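Local coordinates for protein dodecin (Thermus thermophilus, PDB 2UX9) that binds flavins and coenzyme A within a hollow shell of twelve subunits, and may store these cofactors so that they cause no unwanted reactions, at residues 20-25 with 39-44; 27-30 with 35-38; 45-50 with 55-60. The protein carries 1 engineered substitution. One frame throughout, in Å; residues are numbered along the deposited sequence.

Contact 1. Residues 20-25 with 39-44; sequences AAIQAA and FEVKEI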
loop_
_atom_site.group_PDB
_atom_site.type_symbol
_atom_site.label_atom_id
_atom_site.label_comp_id
_atom_site.label_asym_id
_atom_site.label_seq_id
_atom_site.Cartn_x
_atom_site.Cartn_y
_atom_site.Cartn_z
ATOM N N ALA C 20 -6.318 9.570 -24.658
ATOM C CA ALA C 20 -6.216 8.785 -25.883
ATOM C C ALA C 20 -5.755 7.359 -25.579
ATOM O O ALA C 20 -6.220 6.416 -26.219
ATOM C CB ALA C 20 -5.268 9.463 -26.881
ATOM N N ALA C 21 -4.855 7.191 -24.616
ATOM C CA ALA C 21 -4.385 5.851 -24.261
ATOM C C ALA C 21 -5.503 5.031 -23.610
ATOM O O ALA C 21 -5.712 3.856 -23.940
ATOM C CB ALA C 21 -3.181 5.944 -23.344
ATOM N N ILE C 22 -6.255 5.663 -22.711
ATOM C CA ILE C 22 -7.411 5.003 -22.112
ATOM C C ILE C 22 -8.411 4.617 -23.204
ATOM O O ILE C 22 -8.903 3.492 -23.245
ATOM C CB ILE C 22 -8.077 5.920 -21.074
ATOM C CG1 ILE C 22 -7.139 6.112 -19.872
ATOM C CG2 ILE C 22 -9.413 5.342 -20.626
ATOM C CD1 ILE C 22 -7.543 7.236 -18.934
ATOM N N GLN C 23 -8.710 5.553 -24.094
ATOM C CA GLN C 23 -9.688 5.298 -25.143
ATOM C C GLN C 23 -9.243 4.178 -26.080
ATOM O O GLN C 23 -10.072 3.410 -26.554
ATOM C CB GLN C 23 -9.986 6.575 -25.943
ATOM C CG GLN C 23 -10.718 7.671 -25.153
ATOM C CD GLN C 23 -12.221 7.473 -25.071
ATOM O OE1 GLN C 23 -12.720 6.357 -24.964
ATOM N NE2 GLN C 23 -12.956 8.580 -25.096
ATOM N N ALA C 24 -7.944 4.076 -26.345
ATOM C CA ALA C 24 -7.436 2.997 -27.194
ATOM C C ALA C 24 -7.695 1.638 -26.552
ATOM O O ALA C 24 -8.103 0.684 -27.228
ATOM C CB ALA C 24 -5.944 3.174 -27.466
ATOM N N ALA C 25 -7.466 1.526 -25.250
ATOM C CA ALA C 25 -7.726 0.255 -24.568
ATOM C C ALA C 25 -9.206 -0.099 -24.642
ATOM O O ALA C 25 -9.568 -1.235 -24.932
ATOM C CB ALA C 25 -7.249 0.287 -23.126
ATOM N N PHE C 39 -13.987 1.433 -15.513
ATOM C CA PHE C 39 -12.557 1.206 -15.514
ATOM C C PHE C 39 -11.914 1.861 -14.308
ATOM O O PHE C 39 -12.477 2.763 -13.693
ATOM C CB PHE C 39 -11.887 1.670 -16.818
ATOM C CG PHE C 39 -11.950 3.156 -17.048
ATOM C CD1 PHE C 39 -10.943 4.002 -16.601
ATOM C CD2 PHE C 39 -13.019 3.713 -17.716
ATOM C CE1 PHE C 39 -11.008 5.366 -16.814
ATOM C CE2 PHE C 39 -13.082 5.069 -17.938
ATOM C CZ PHE C 39 -12.077 5.900 -17.478
ATOM N N GLU C 40 -10.739 1.350 -13.966
ATOM C CA GLU C 40 -9.927 1.830 -12.856
ATOM C C GLU C 40 -8.510 1.962 -13.375
ATOM O O GLU C 40 -7.928 0.968 -13.808
ATOM C CB GLU C 40 -9.936 0.818 -11.703
ATOM C CG GLU C 40 -11.309 0.492 -11.144
ATOM C CD GLU C 40 -11.354 -0.808 -10.342
ATOM O OE1 GLU C 40 -10.300 -1.465 -10.128
ATOM O OE2 GLU C 40 -12.449 -1.191 -9.914
ATOM N N VAL C 41 -7.931 3.153 -13.327
ATOM C CA VAL C 41 -6.529 3.318 -13.695
ATOM C C VAL C 41 -5.640 2.790 -12.564
ATOM O O VAL C 41 -5.757 3.210 -11.411
ATOM C CB VAL C 41 -6.187 4.779 -13.997
ATOM C CG1 VAL C 41 -4.694 4.953 -14.243
ATOM C CG2 VAL C 41 -6.998 5.260 -15.200
ATOM N N LYS C 42 -4.750 1.861 -12.898
ATOM C CA LYS C 42 -3.829 1.283 -11.922
ATOM C C LYS C 42 -2.481 1.975 -11.922
ATOM O O LYS C 42 -1.892 2.188 -10.858
ATOM C CB LYS C 42 -3.629 -0.200 -12.216
ATOM C CG LYS C 42 -4.888 -1.035 -12.019
ATOM C CD LYS C 42 -5.422 -1.022 -10.586
ATOM C CE LYS C 42 -4.455 -1.661 -9.605
ATOM N NZ LYS C 42 -5.057 -1.896 -8.263
ATOM N N GLU C 43 -1.978 2.285 -13.111
ATOM C CA GLU C 43 -0.678 2.927 -13.296
ATOM C C GLU C 43 -0.684 3.806 -14.518
ATOM O O GLU C 43 -1.335 3.480 -15.492
ATOM C CB GLU C 43 0.412 1.893 -13.611
ATOM C CG GLU C 43 0.536 0.730 -12.720
ATOM C CD GLU C 43 1.805 -0.007 -13.021
ATOM O OE1 GLU C 43 2.863 0.657 -13.029
ATOM O OE2 GLU C 43 1.716 -1.218 -13.253
ATOM N N ILE C 44 0.125 4.863 -14.494
ATOM C CA ILE C 44 0.479 5.632 -15.682
ATOM C C ILE C 44 1.996 5.565 -15.828
ATOM O O ILE C 44 2.728 5.905 -14.915
ATOM C CB ILE C 44 0.014 7.102 -15.578
ATOM C CG1 ILE C 44 -1.512 7.174 -15.447
ATOM C CG2 ILE C 44 0.499 7.907 -16.781
ATOM C CD1 ILE C 44 -2.000 8.553 -15.001
#

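Contact 2. Residues 27-30 with 35-38; sequences ARAR and HLDW. With FMN (flavin mononucleotide), chain P.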
loop_
_atom_site.group_PDB
_atom_site.type_symbol
_atom_site.label_atom_id
_atom_site.label_comp_id
_atom_site.label_asym_id
_atom_site.label_seq_id
_atom_site.Cartn_x
_atom_site.Cartn_y
_atom_site.Cartn_z
ATOM N N ALA C 27 -11.476 0.987 -26.825
ATOM C CA ALA C 27 -11.884 0.715 -28.201
ATOM C C ALA C 27 -11.554 -0.721 -28.584
ATOM O O ALA C 27 -12.344 -1.403 -29.235
ATOM C CB ALA C 27 -11.207 1.669 -29.151
ATOM N N ARG C 28 -10.390 -1.202 -28.174
ATOM C CA ARG C 28 -10.047 -2.588 -28.440
ATOM C C ARG C 28 -10.943 -3.516 -27.623
ATOM O O ARG C 28 -11.440 -4.514 -28.146
ATOM C CB ARG C 28 -8.575 -2.856 -28.130
ATOM C CG ARG C 28 -8.173 -4.325 -28.217
ATOM C CD ARG C 28 -8.507 -4.957 -29.563
ATOM N NE ARG C 28 -8.170 -6.381 -29.566
ATOM C CZ ARG C 28 -8.937 -7.344 -29.063
ATOM N NH1 ARG C 28 -10.104 -7.076 -28.492
ATOM N NH2 ARG C 28 -8.517 -8.599 -29.116
ATOM N N ALA C 29 -11.166 -3.194 -26.357
ATOM C CA ALA C 29 -11.993 -4.052 -25.516
ATOM C C ALA C 29 -13.391 -4.267 -26.103
ATOM O O ALA C 29 -13.915 -5.383 -26.092
ATOM C CB ALA C 29 -12.107 -3.478 -24.140
ATOM N N ARG C 30 -13.991 -3.209 -26.640
ATOM C CA ARG C 30 -15.362 -3.318 -27.171
ATOM C C ARG C 30 -15.481 -4.078 -28.490
ATOM O O ARG C 30 -16.589 -4.438 -28.906
ATOM C CB ARG C 30 -16.037 -1.946 -27.252
ATOM C CG ARG C 30 -15.519 -0.990 -28.277
ATOM C CD ARG C 30 -16.483 0.194 -28.393
ATOM N NE ARG C 30 -15.991 1.249 -29.272
ATOM C CZ ARG C 30 -15.222 2.279 -28.915
ATOM N NH1 ARG C 30 -14.803 2.454 -27.658
ATOM N NH2 ARG C 30 -14.855 3.153 -29.849
ATOM N N HIS C 35 -21.006 -5.406 -22.524
ATOM C CA HIS C 35 -21.396 -4.951 -21.187
ATOM C C HIS C 35 -20.237 -4.387 -20.392
ATOM O O HIS C 35 -20.165 -4.545 -19.171
ATOM C CB HIS C 35 -22.122 -6.058 -20.429
ATOM C CG HIS C 35 -23.299 -6.586 -21.180
ATOM N ND1 HIS C 35 -24.465 -5.866 -21.311
ATOM C CD2 HIS C 35 -23.470 -7.719 -21.898
ATOM C CE1 HIS C 35 -25.316 -6.546 -22.055
ATOM N NE2 HIS C 35 -24.734 -7.669 -22.431
ATOM N N LEU C 36 -19.360 -3.683 -21.095
ATOM C CA LEU C 36 -18.283 -2.930 -20.455
ATOM C C LEU C 36 -18.909 -1.811 -19.626
ATOM O O LEU C 36 -19.708 -1.033 -20.149
ATOM C CB LEU C 36 -17.338 -2.347 -21.507
ATOM C CG LEU C 36 -16.568 -3.381 -22.329
ATOM C CD1 LEU C 36 -15.839 -2.732 -23.479
ATOM C CD2 LEU C 36 -15.588 -4.147 -21.460
ATOM N N ASP C 37 -18.546 -1.735 -18.346
ATOM C CA ASP C 37 -19.232 -0.854 -17.401
ATOM C C ASP C 37 -18.345 0.223 -16.764
ATOM O O ASP C 37 -18.731 1.398 -16.707
ATOM C CB ASP C 37 -19.883 -1.708 -16.305
ATOM C CG ASP C 37 -21.156 -2.394 -16.767
ATOM O OD1 ASP C 37 -21.819 -1.910 -17.706
ATOM O OD2 ASP C 37 -21.491 -3.440 -16.177
ATOM N N TRP C 38 -17.178 -0.157 -16.261
ATOM C CA TRP C 38 -16.313 0.807 -15.593
ATOM C C TRP C 38 -14.849 0.456 -15.770
ATOM O O TRP C 38 -14.507 -0.659 -16.159
ATOM C CB TRP C 38 -16.678 0.938 -14.095
ATOM C CG TRP C 38 -16.021 -0.081 -13.208
ATOM C CD1 TRP C 38 -14.889 0.092 -12.484
ATOM C CD2 TRP C 38 -16.450 -1.428 -12.966
ATOM N NE1 TRP C 38 -14.580 -1.064 -11.809
ATOM C CE2 TRP C 38 -15.529 -2.007 -12.082
ATOM C CE3 TRP C 38 -17.540 -2.186 -13.393
ATOM C CZ2 TRP C 38 -15.651 -3.324 -11.622
ATOM C CZ3 TRP C 38 -17.659 -3.500 -12.937
ATOM C CH2 TRP C 38 -16.713 -4.053 -12.070
HETATM N N1 FMN P . -19.669 3.080 -11.528
HETATM C C2 FMN P . -19.052 4.295 -11.670
HETATM O O2 FMN P . -19.665 5.238 -12.164
HETATM N N3 FMN P . -17.760 4.475 -11.243
HETATM C C4 FMN P . -17.064 3.439 -10.668
HETATM O O4 FMN P . -15.832 3.540 -10.653
HETATM C C4A FMN P . -17.691 2.210 -10.498
HETATM N N5 FMN P . -17.047 1.157 -9.890
HETATM C C5A FMN P . -17.665 -0.065 -9.730
HETATM C C6 FMN P . -16.968 -1.115 -9.127
HETATM C C7 FMN P . -17.568 -2.357 -8.962
HETATM C C7M FMN P . -16.887 -3.407 -8.117
HETATM C C8 FMN P . -18.876 -2.536 -9.418
HETATM C C8M FMN P . -19.534 -3.881 -9.360
HETATM C C9 FMN P . -19.570 -1.500 -10.022
HETATM C C9A FMN P . -18.966 -0.251 -10.190
HETATM N N10 FMN P . -19.627 0.815 -10.797
HETATM C C10 FMN P . -18.995 2.037 -10.933
HETATM C "C1'" FMN P . -20.999 0.646 -11.414
HETATM C "C2'" FMN P . -20.930 -0.097 -12.751
HETATM O "O2'" FMN P . -20.193 0.671 -13.680
HETATM C "C3'" FMN P . -22.323 -0.369 -13.324
HETATM O "O3'" FMN P . -23.015 0.840 -13.556
HETATM C "C4'" FMN P . -23.188 -1.236 -12.413
HETATM O "O4'" FMN P . -22.453 -2.335 -11.918
HETATM C "C5'" FMN P . -24.386 -1.764 -13.179
HETATM O "O5'" FMN P . -23.866 -2.624 -14.159
HETATM P P FMN P . -24.813 -3.542 -15.050
HETATM O O1P FMN P . -23.977 -4.144 -16.161
HETATM O O2P FMN P . -25.372 -4.636 -14.171
HETATM O O3P FMN P . -25.935 -2.697 -15.612
#

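Contact 3. Residues 45-50 with 55-60; sequences RGTIGE and EYQVVL. With NA (sodium ion), chain N; FMN (flavin mononucleotide), chain H; FMN (flavin mononucleotide), chain B.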
loop_
_atom_site.group_PDB
_atom_site.type_symbol
_atom_site.label_atom_id
_atom_site.label_comp_id
_atom_site.label_asym_id
_atom_site.label_seq_id
_atom_site.Cartn_x
_atom_site.Cartn_y
_atom_site.Cartn_z
ATOM N N ARG C 45 2.443 5.098 -16.980
ATOM C CA ARG C 45 3.854 4.907 -17.292
ATOM C C ARG C 45 4.068 5.401 -18.720
ATOM O O ARG C 45 3.127 5.836 -19.384
ATOM C CB ARG C 45 4.241 3.417 -17.228
ATOM C CG ARG C 45 3.849 2.654 -15.970
ATOM C CD ARG C 45 4.094 1.160 -16.128
ATOM N NE ARG C 45 5.517 0.831 -16.159
ATOM C CZ ARG C 45 6.284 0.674 -15.081
ATOM N NH1 ARG C 45 5.778 0.764 -13.861
ATOM N NH2 ARG C 45 7.573 0.400 -15.216
ATOM N N GLY C 46 5.291 5.335 -19.211
ATOM C CA GLY C 46 5.501 5.626 -20.615
ATOM C C GLY C 46 6.939 5.489 -21.021
ATOM O O GLY C 46 7.827 5.254 -20.202
ATOM N N THR C 47 7.163 5.635 -22.311
ATOM C CA THR C 47 8.504 5.615 -22.856
ATOM C C THR C 47 8.953 7.019 -23.225
ATOM O O THR C 47 8.132 7.928 -23.396
ATOM C CB THR C 47 8.575 4.707 -24.077
ATOM O OG1 THR C 47 7.618 5.145 -25.042
ATOM C CG2 THR C 47 8.276 3.298 -23.669
ATOM N N ILE C 48 10.267 7.177 -23.333
ATOM C CA ILE C 48 10.903 8.463 -23.611
ATOM C C ILE C 48 11.683 8.375 -24.918
ATOM O O ILE C 48 12.362 7.376 -25.192
ATOM C CB ILE C 48 11.854 8.883 -22.467
ATOM C CG1 ILE C 48 11.110 8.876 -21.133
ATOM C CG2 ILE C 48 12.472 10.269 -22.754
ATOM C CD1 ILE C 48 11.981 9.142 -19.945
ATOM N N GLY C 49 11.571 9.422 -25.727
ATOM C CA GLY C 49 12.302 9.519 -26.994
ATOM C C GLY C 49 12.882 10.906 -27.148
ATOM O O GLY C 49 12.931 11.687 -26.184
ATOM N N GLU C 50 13.295 11.229 -28.371
ATOM C CA GLU C 50 13.985 12.494 -28.642
ATOM C C GLU C 50 13.202 13.738 -28.218
ATOM O O GLU C 50 13.804 14.744 -27.820
ATOM C CB GLU C 50 14.364 12.591 -30.129
ATOM C CG GLU C 50 13.205 12.655 -31.113
ATOM C CD GLU C 50 13.647 13.063 -32.506
ATOM O OE1 GLU C 50 14.713 12.587 -32.962
ATOM O OE2 GLU C 50 12.925 13.864 -33.148
ATOM N N GLU C 55 5.551 7.198 -25.985
ATOM C CA GLU C 55 4.231 6.603 -25.757
ATOM C C GLU C 55 3.787 6.803 -24.312
ATOM O O GLU C 55 4.556 6.513 -23.397
ATOM C CB GLU C 55 4.269 5.104 -26.033
ATOM C CG GLU C 55 4.528 4.735 -27.473
ATOM C CD GLU C 55 3.322 4.937 -28.363
ATOM O OE1 GLU C 55 2.218 5.221 -27.854
ATOM O OE2 GLU C 55 3.457 4.784 -29.600
ATOM N N TYR C 56 2.565 7.296 -24.110
ATOM C CA TYR C 56 1.876 7.214 -22.819
ATOM C C TYR C 56 1.307 5.813 -22.723
ATOM O O TYR C 56 0.777 5.291 -23.701
ATOM C CB TYR C 56 0.720 8.218 -22.732
ATOM C CG TYR C 56 1.161 9.662 -22.745
ATOM C CD1 TYR C 56 1.559 10.294 -21.574
ATOM C CD2 TYR C 56 1.202 10.388 -23.922
ATOM C CE1 TYR C 56 1.966 11.601 -21.571
ATOM C CE2 TYR C 56 1.618 11.717 -23.929
ATOM C CZ TYR C 56 1.996 12.310 -22.742
ATOM O OH TYR C 56 2.431 13.610 -22.714
ATOM N N GLN C 57 1.427 5.198 -21.548
ATOM C CA GLN C 57 0.953 3.842 -21.316
ATOM C C GLN C 57 0.104 3.838 -20.054
ATOM O O GLN C 57 0.612 4.116 -18.967
ATOM C CB GLN C 57 2.147 2.896 -21.162
ATOM C CG GLN C 57 3.060 2.849 -22.391
ATOM C CD GLN C 57 4.360 2.123 -22.142
ATOM O OE1 GLN C 57 4.823 2.070 -21.007
ATOM N NE2 GLN C 57 4.967 1.566 -23.201
ATOM N N VAL C 58 -1.188 3.570 -20.188
ATOM C CA VAL C 58 -2.083 3.617 -19.045
ATOM C C VAL C 58 -2.556 2.201 -18.765
ATOM O O VAL C 58 -3.171 1.565 -19.622
ATOM C CB VAL C 58 -3.253 4.550 -19.303
ATOM C CG1 VAL C 58 -4.184 4.558 -18.103
ATOM C CG2 VAL C 58 -2.740 5.952 -19.593
ATOM N N VAL C 59 -2.216 1.703 -17.583
ATOM C CA VAL C 59 -2.579 0.370 -17.151
ATOM C C VAL C 59 -3.910 0.500 -16.453
ATOM O O VAL C 59 -4.028 1.262 -15.502
ATOM C CB VAL C 59 -1.543 -0.202 -16.174
ATOM C CG1 VAL C 59 -1.929 -1.645 -15.756
ATOM C CG2 VAL C 59 -0.131 -0.137 -16.776
ATOM N N LEU C 60 -4.925 -0.212 -16.934
ATOM C CA LEU C 60 -6.231 -0.097 -16.328
ATOM C C LEU C 60 -6.943 -1.424 -16.212
ATOM O O LEU C 60 -6.710 -2.347 -16.987
ATOM C CB LEU C 60 -7.092 0.945 -17.051
ATOM C CG LEU C 60 -7.482 0.689 -18.505
ATOM C CD1 LEU C 60 -8.435 1.767 -19.036
ATOM C CD2 LEU C 60 -6.277 0.587 -19.418
HETATM NA NA NA N . 1.602 3.673 -30.353
HETATM N N1 FMN H . 9.363 0.098 -21.368
HETATM C C2 FMN H . 8.099 0.543 -21.610
HETATM O O2 FMN H . 7.736 0.660 -22.768
HETATM N N3 FMN H . 7.242 0.822 -20.564
HETATM C C4 FMN H . 7.651 0.654 -19.258
HETATM O O4 FMN H . 7.038 1.273 -18.384
HETATM C C4A FMN H . 8.933 0.184 -19.016
HETATM N N5 FMN H . 9.353 -0.038 -17.724
HETATM C C5A FMN H . 10.623 -0.501 -17.472
HETATM C C6 FMN H . 11.021 -0.703 -16.153
HETATM C C7 FMN H . 12.304 -1.164 -15.869
HETATM C C7M FMN H . 12.634 -1.560 -14.462
HETATM C C8 FMN H . 13.186 -1.416 -16.924
HETATM C C8M FMN H . 14.610 -1.823 -16.673
HETATM C C9 FMN H . 12.782 -1.227 -18.238
HETATM C C9A FMN H . 11.499 -0.762 -18.524
HETATM N N10 FMN H . 11.074 -0.546 -19.840
HETATM C C10 FMN H . 9.787 -0.097 -20.073
HETATM C "C1'" FMN H . 12.013 -0.719 -21.016
HETATM C "C2'" FMN H . 13.004 0.441 -21.116
HETATM O "O2'" FMN H . 12.317 1.640 -21.406
HETATM C "C3'" FMN H . 14.069 0.221 -22.193
HETATM O "O3'" FMN H . 13.460 0.108 -23.462
HETATM C "C4'" FMN H . 14.928 -1.011 -21.931
HETATM O "O4'" FMN H . 15.326 -1.046 -20.576
HETATM C "C5'" FMN H . 16.169 -1.012 -22.816
HETATM O "O5'" FMN H . 16.879 0.181 -22.554
HETATM P P FMN H . 18.315 0.444 -23.207
HETATM O O1P FMN H . 18.699 1.861 -22.842
HETATM O O2P FMN H . 19.333 -0.526 -22.651
HETATM O O3P FMN H . 18.219 0.296 -24.709
HETATM N N1 FMN B . 10.236 -3.573 -20.658
HETATM C C2 FMN B . 11.207 -3.966 -19.789
HETATM O O2 FMN B . 12.316 -4.215 -20.230
HETATM N N3 FMN B . 10.945 -4.046 -18.434
HETATM C C4 FMN B . 9.697 -3.729 -17.942
HETATM O O4 FMN B . 9.388 -4.185 -16.838
HETATM C C4A FMN B . 8.715 -3.314 -18.828
HETATM N N5 FMN B . 7.475 -2.945 -18.359
HETATM C C5A FMN B . 6.493 -2.533 -19.231
HETATM C C6 FMN B . 5.245 -2.181 -18.725
HETATM C C7 FMN B . 4.231 -1.767 -19.585
HETATM C C7M FMN B . 2.970 -1.206 -18.999
HETATM C C8 FMN B . 4.481 -1.717 -20.959
HETATM C C8M FMN B . 3.397 -1.369 -21.939
HETATM C C9 FMN B . 5.731 -2.054 -21.459
HETATM C C9A FMN B . 6.746 -2.472 -20.599
HETATM N N10 FMN B . 8.010 -2.837 -21.080
HETATM C C10 FMN B . 8.988 -3.232 -20.186
HETATM C "C1'" FMN B . 8.311 -2.884 -22.564
HETATM C "C2'" FMN B . 7.675 -4.108 -23.226
HETATM O "O2'" FMN B . 8.263 -5.288 -22.724
HETATM C "C3'" FMN B . 7.822 -4.102 -24.748
HETATM O "O3'" FMN B . 9.189 -4.123 -25.104
HETATM C "C4'" FMN B . 7.147 -2.902 -25.404
HETATM O "O4'" FMN B . 5.860 -2.710 -24.853
HETATM C "C5'" FMN B . 7.020 -3.098 -26.910
HETATM O "O5'" FMN B . 6.289 -4.288 -27.125
HETATM P P FMN B . 5.844 -4.727 -28.596
HETATM O O1P FMN B . 5.228 -6.103 -28.466
HETATM O O2P FMN B . 4.825 -3.757 -29.150
HETATM O O3P FMN B . 7.059 -4.777 -29.495
HETATM O O HOH W 1 1.157 1.928 -30.906
HETATM O O HOH W 2 0.505 4.110 -28.922
HETATM O O HOH W 3 1.173 4.989 -31.364
#

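Contact 1. Residues 20-25 with 39-44
I22 of the helix meets F39 and V41 of the strand, and these three side chains make the whole contact. All of it is apolar. The two branches of I22 do different work. CG2 stands anti to the backbone N and drops over one face of the F39 ring. It lies 4.1 Å from CE1 of F39, above the plane but shifted toward the rim. The side chains of I22 and F39 cross at about a right angle. The other branch is extended (chi2 167°). It carries CD1 of I22 to a point 4.3 Å from CG2 of V41, a looser touch of one methyl group on another. I22 thus sits astride two residues that lie two positions apart on the same side of the strand.

The backbones stay well separated, with the CA atoms of I22 and V41 8.6 Å apart. Past V41 the strand has a classic beta bulge, where K42 and E43 both face V59.

Around this, I22 and A21 also rest on V58 of strand 52-65, and F39 reaches L26 further along the helix. V53 of a second subunit packs on I22. Helix 18-32 packs on one face of the antiparallel sheet, against strands 36-49 and 52-65, and A20 and A21 reach S14 of strand 4-14.

Contact 2. Residues 27-30 with 35-38
L36 overlaps the last part of the helix, at A29 and R30, with one methyl group. Its CD1 lies 3.7 Å from the backbone N of R30 and 3.9 Å from CB of A29. CB of R30 is just as near, so CD1 is seated between two successive residues of the helix. The extended outer half of L36 (chi2 171°) puts CD1 there. R30 gives only the base of its side chain to this contact. Its chain, extended from CG to NE, leads away from L36, and one face of the guanidinium lies over CA of A27, toward the rim.

The next two strand residues, D37 and W38, meet the flavin and not the helix. Both face G63 in a classic beta bulge. OD2 of D37 comes within 2.6 Å of O1P of the FMN, a close approach of two oxygens. The indole of W38 lies with one face against the isoalloxazine. CE2 of W38 is 3.4 Å from C6 of the FMN, and CZ2 of W38 is 3.4 Å from C7. The hydrogen bond from NE1 of W38 to OE2 of E40 probably helps fix the turn of the indole.

On the helix, R28 forms a salt bridge to a coenzyme A through NH2. K3 and Y5 of the same chain, with R45 and Q57 of a second subunit, also bind this FMN. A tryptophan face laid on the isoalloxazine of a flavin shared by two subunits is characteristic of the dodecin flavin site.

Contact 3. Residues 45-50 with 55-60
R45 and Q57 face each other as neighbours on one side of the hairpin, and their torsions send both to the same flavin. R45 bends at chi3 (70°), which swings its guanidinium to the edge of that FMN. Q57 runs straight beyond CG (chi2 169°) and brings its amide to the pyrimidine end of the ring system.

NE of R45 donates to O4 of the FMN at 2.7 Å, and NH2 of R45 donates to N5 at 3.1 Å. O4 lies near the guanidinium plane. OE1 of Q57 accepts the N3 proton of the FMN at 2.8 Å. NE2 of Q57 bonds to O2, though the position of O2 is less sure. A second FMN sets its ring methyl groups against the same residues: C8M meets Q57, and C7M meets CD of R45 and V59.

Beneath the flavins, R45 and Q57 are a hydrogen-bonded antiparallel pair. N of R45 bonds to O of Q57 at 2.9 Å, and N of Q57 to O of R45 at 2.8 Å. G46 and Y56 follow as a non-hydrogen-bonded pair. N of T47 then bonds to O of E55 at 3.0 Å. T47 adds its side chain: chi1 of 57° lets OG1 accept from N of E55 at 3.1 Å. OE2 of E55 binds a sodium ion at 2.3 Å. Three waters are modelled round the ion, implausibly close, so the rest of the site is doubtful.

E43 forms a salt bridge with NH1 of R45, so it probably helps hold the guanidinium in position. Together R45 and Q57 read the polar edge of the flavin from O2 to N5. The cationic R45 would probably draw electron density toward O4 and N5.

In the fold
Contacts 1 and 2 both join helix 18-32 to strand 36-49, at successive places along them, with contact 2 nested in the loop that contact 1 closes. Contact 1 is buried and purely apolar. Contact 2 is only partly buried, and its strand passes from helix packing to cofactor binding. Contact 3 is also buried but joins two strands of the sheet, so backbone hydrogen bonds carry it. It touches contact 1 mainly through V59, which pairs with K42 and E43, and also where V58 packs on A21. Contacts 2 and 3 lie on opposite sides of the chain's centre. Each supplies part of a flavin site that another subunit completes.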